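Local coordinates for copper-containing nitrite reductase (PDB 6TFO), which probably reduces nitrite to nitric oxide at copper centres, taking its electrons from a cytochrome c, at residues Gln55-Thr67 against Gly126-Arg138. Numbering follows the deposited sequence.
Sequences QVNPKLVVHEGET and GMQGVLQVVPGNR
Leu60-His63 runs parallel to Leu131-Val134 at the edge of one sheet of the N-terminal cupredoxin domain, whose copper is bound by Met127 together with His80, Cys117 and His122. Backbone bonds alternate from Leu60 N-Val130 O to Glu64 N-Val134 O. On the face carrying Leu60, Leu131, Val62 and Val133, which looks toward strand 30-39, Val62 CG2 meets Val133 CG2 at 3.6 Å, while Leu131 CD1 reaches Leu60 CB and Val62 CG1. Lys59 crosses Val130 obliquely, CG 3.8 Å from Val130 CG2, and its NZ reaches Gln132 OE1 in a weak hydrogen bond. At the copper end, Asn57 ND2 donates to Gly126 O (2.8 Å), which lies 33° out of its amide plane; a water donates to Asn57 O and accepts from Val130 N.

Beyond the strands Pro135-Arg138 curls round the His63 ring; His63 ND1 donates to Gly136 O from above the carbonyl plane, and Arg138 CA sits 3.6 Å over the ring centroid in a CH-pi contact. With CG anti to the backbone N (chi1 178°) and a bend at chi3, Arg138 brings its guanidinium coplanar with the Glu66 carboxylate. Arg138 NE to Glu66 OE2 and Arg138 NH2 to Glu66 OE1 form a side-on salt bridge, each oxygen using its syn lone pair. Glu66 OE1 also accepts from His63 N at 2.9 Å, from above the carboxylate plane.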
# COMPACT_ATOMS: atom_id res chain seq x y z
N GLN C 55 -22.29 8.51 0.14
CA GLN C 55 -23.27 8.85 1.19
C GLN C 55 -23.50 7.63 2.07
O GLN C 55 -23.55 6.51 1.54
CB GLN C 55 -24.60 9.30 0.59
CG GLN C 55 -24.50 10.56 -0.23
CD GLN C 55 -25.85 10.94 -0.77
OE1 GLN C 55 -26.89 10.52 -0.26
NE2 GLN C 55 -25.86 11.73 -1.84
N VAL C 56 -23.68 7.82 3.37
CA VAL C 56 -23.88 6.67 4.30
C VAL C 56 -25.39 6.54 4.48
O VAL C 56 -26.06 7.59 4.56
CB VAL C 56 -23.09 6.79 5.63
CG1 VAL C 56 -22.00 7.84 5.57
CG2 VAL C 56 -23.98 7.01 6.84
N ASN C 57 -25.89 5.30 4.48
CA ASN C 57 -27.34 4.98 4.55
C ASN C 57 -28.11 5.94 3.65
O ASN C 57 -29.05 6.61 4.10
CB ASN C 57 -27.81 4.96 6.00
CG ASN C 57 -27.12 3.87 6.79
OD1 ASN C 57 -26.77 2.83 6.22
ND2 ASN C 57 -26.89 4.10 8.09
N PRO C 58 -27.78 6.00 2.33
CA PRO C 58 -28.36 7.00 1.43
C PRO C 58 -29.87 6.82 1.29
O PRO C 58 -30.33 5.68 1.30
CB PRO C 58 -27.67 6.78 0.08
CG PRO C 58 -27.20 5.34 0.16
CD PRO C 58 -26.87 5.10 1.62
N LYS C 59 -30.58 7.94 1.15
CA LYS C 59 -32.01 7.93 0.77
C LYS C 59 -32.08 7.52 -0.71
O LYS C 59 -31.40 8.16 -1.54
CB LYS C 59 -32.67 9.28 1.04
CG LYS C 59 -34.16 9.31 0.75
CD LYS C 59 -34.77 10.67 0.87
CE LYS C 59 -35.31 10.93 2.26
NZ LYS C 59 -36.25 12.07 2.27
N LEU C 60 -32.83 6.46 -1.00
CA LEU C 60 -33.06 5.96 -2.38
C LEU C 60 -34.39 6.54 -2.87
O LEU C 60 -35.47 6.06 -2.44
CB LEU C 60 -33.07 4.43 -2.32
CG LEU C 60 -31.85 3.80 -1.66
CD1 LEU C 60 -31.86 2.29 -1.83
CD2 LEU C 60 -30.54 4.37 -2.19
N VAL C 61 -34.32 7.61 -3.68
CA VAL C 61 -35.54 8.30 -4.20
C VAL C 61 -35.96 7.64 -5.52
O VAL C 61 -35.17 7.63 -6.48
CB VAL C 61 -35.34 9.81 -4.36
CG1 VAL C 61 -36.52 10.45 -5.09
CG2 VAL C 61 -35.11 10.49 -3.02
N VAL C 62 -37.18 7.12 -5.53
CA VAL C 62 -37.80 6.41 -6.68
C VAL C 62 -39.21 6.97 -6.86
O VAL C 62 -39.79 7.44 -5.88
CB VAL C 62 -37.80 4.88 -6.52
CG1 VAL C 62 -36.41 4.34 -6.23
CG2 VAL C 62 -38.79 4.38 -5.49
N HIS C 63 -39.72 6.95 -8.09
CA HIS C 63 -41.07 7.45 -8.45
C HIS C 63 -42.03 6.26 -8.53
O HIS C 63 -41.60 5.17 -8.96
CB HIS C 63 -40.98 8.33 -9.69
CG HIS C 63 -40.30 9.64 -9.46
ND1 HIS C 63 -41.01 10.81 -9.27
CD2 HIS C 63 -39.00 9.97 -9.36
CE1 HIS C 63 -40.16 11.81 -9.08
NE2 HIS C 63 -38.92 11.32 -9.14
N GLU C 64 -43.26 6.45 -8.07
CA GLU C 64 -44.35 5.43 -8.06
C GLU C 64 -44.32 4.63 -9.36
O GLU C 64 -44.24 5.23 -10.43
CB GLU C 64 -45.70 6.11 -7.88
CG GLU C 64 -46.87 5.14 -7.76
CD GLU C 64 -48.09 5.70 -7.07
OE1 GLU C 64 -48.35 6.92 -7.27
OE2 GLU C 64 -48.74 4.95 -6.30
N GLY C 65 -44.36 3.30 -9.27
CA GLY C 65 -44.45 2.41 -10.43
C GLY C 65 -43.11 2.14 -11.09
O GLY C 65 -43.09 1.31 -12.01
N GLU C 66 -42.01 2.78 -10.67
CA GLU C 66 -40.68 2.45 -11.24
C GLU C 66 -40.26 1.06 -10.75
O GLU C 66 -40.73 0.61 -9.67
CB GLU C 66 -39.63 3.50 -10.88
CG GLU C 66 -39.78 4.80 -11.65
CD GLU C 66 -38.68 5.83 -11.36
OE1 GLU C 66 -38.19 5.84 -10.24
OE2 GLU C 66 -38.33 6.61 -12.24
N THR C 67 -39.48 0.36 -11.56
CA THR C 67 -38.79 -0.90 -11.18
C THR C 67 -37.46 -0.50 -10.55
O THR C 67 -36.75 0.33 -11.14
CB THR C 67 -38.59 -1.84 -12.37
OG1 THR C 67 -39.89 -2.24 -12.82
CG2 THR C 67 -37.82 -3.10 -12.03
N GLY C 126 -26.46 0.21 13.03
CA GLY C 126 -26.57 1.34 12.08
C GLY C 126 -26.99 0.95 10.66
O GLY C 126 -27.15 1.89 9.84
N MET C 127 -27.14 -0.34 10.34
CA MET C 127 -27.41 -0.77 8.93
C MET C 127 -28.90 -0.55 8.61
O MET C 127 -29.70 -1.50 8.74
CB MET C 127 -27.01 -2.23 8.70
CG MET C 127 -25.52 -2.43 8.83
SD MET C 127 -24.94 -3.91 8.04
CE MET C 127 -24.78 -3.38 6.34
N GLN C 128 -29.25 0.67 8.21
CA GLN C 128 -30.66 1.07 7.95
C GLN C 128 -30.70 2.42 7.22
O GLN C 128 -30.00 3.35 7.67
CB GLN C 128 -31.46 1.13 9.23
CG GLN C 128 -32.73 1.93 9.08
CD GLN C 128 -33.58 1.93 10.33
OE1 GLN C 128 -33.85 0.88 10.92
NE2 GLN C 128 -34.06 3.11 10.69
N GLY C 129 -31.45 2.49 6.12
CA GLY C 129 -31.74 3.72 5.36
C GLY C 129 -33.19 3.74 4.92
O GLY C 129 -33.92 2.75 5.21
N VAL C 130 -33.61 4.81 4.24
CA VAL C 130 -35.01 4.91 3.76
C VAL C 130 -35.02 4.86 2.23
O VAL C 130 -34.14 5.49 1.56
CB VAL C 130 -35.76 6.11 4.36
CG1 VAL C 130 -35.10 6.62 5.64
CG2 VAL C 130 -35.96 7.25 3.38
N LEU C 131 -35.93 4.05 1.70
CA LEU C 131 -36.45 4.11 0.32
C LEU C 131 -37.57 5.14 0.30
O LEU C 131 -38.54 4.95 1.05
CB LEU C 131 -36.97 2.73 -0.07
CG LEU C 131 -37.60 2.62 -1.45
CD1 LEU C 131 -36.53 2.69 -2.55
CD2 LEU C 131 -38.41 1.33 -1.57
N GLN C 132 -37.46 6.21 -0.49
CA GLN C 132 -38.58 7.17 -0.66
C GLN C 132 -39.20 6.99 -2.04
O GLN C 132 -38.49 7.28 -3.04
CB GLN C 132 -38.18 8.63 -0.45
CG GLN C 132 -39.29 9.37 0.28
CD GLN C 132 -39.24 10.86 0.15
OE1 GLN C 132 -38.27 11.44 -0.33
NE2 GLN C 132 -40.33 11.48 0.59
N VAL C 133 -40.45 6.54 -2.06
CA VAL C 133 -41.30 6.38 -3.28
C VAL C 133 -42.23 7.60 -3.37
O VAL C 133 -43.14 7.74 -2.52
CB VAL C 133 -42.08 5.06 -3.23
CG1 VAL C 133 -42.81 4.81 -4.53
CG2 VAL C 133 -41.18 3.88 -2.89
N VAL C 134 -42.00 8.44 -4.37
CA VAL C 134 -42.62 9.78 -4.58
C VAL C 134 -43.64 9.66 -5.70
O VAL C 134 -43.42 8.95 -6.67
CB VAL C 134 -41.52 10.80 -4.91
CG1 VAL C 134 -41.99 11.91 -5.83
CG2 VAL C 134 -40.91 11.36 -3.63
N PRO C 135 -44.80 10.35 -5.60
CA PRO C 135 -45.80 10.30 -6.67
C PRO C 135 -45.27 11.02 -7.92
O PRO C 135 -44.34 11.82 -7.80
CB PRO C 135 -47.03 10.98 -6.05
CG PRO C 135 -46.44 11.94 -5.05
CD PRO C 135 -45.23 11.21 -4.49
N GLY C 136 -45.84 10.69 -9.07
CA GLY C 136 -45.56 11.38 -10.34
C GLY C 136 -44.31 10.87 -11.02
O GLY C 136 -43.55 10.12 -10.39
N ASN C 137 -44.10 11.30 -12.26
CA ASN C 137 -43.04 10.81 -13.17
C ASN C 137 -41.74 11.54 -12.86
O ASN C 137 -41.80 12.74 -12.59
CB ASN C 137 -43.40 11.01 -14.64
CG ASN C 137 -44.51 10.09 -15.12
OD1 ASN C 137 -45.01 9.24 -14.39
ND2 ASN C 137 -44.89 10.26 -16.37
N ARG C 138 -40.63 10.81 -12.87
CA ARG C 138 -39.25 11.35 -12.75
C ARG C 138 -39.04 12.42 -13.83
O ARG C 138 -39.30 12.11 -14.98
CB ARG C 138 -38.29 10.17 -12.91
CG ARG C 138 -36.81 10.53 -12.87
CD ARG C 138 -35.95 9.29 -12.85
NE ARG C 138 -36.32 8.38 -11.76
CZ ARG C 138 -35.75 8.34 -10.55
NH1 ARG C 138 -34.78 9.18 -10.23
NH2 ARG C 138 -36.15 7.47 -9.66
O HOH W 1 -31.66 6.83 4.60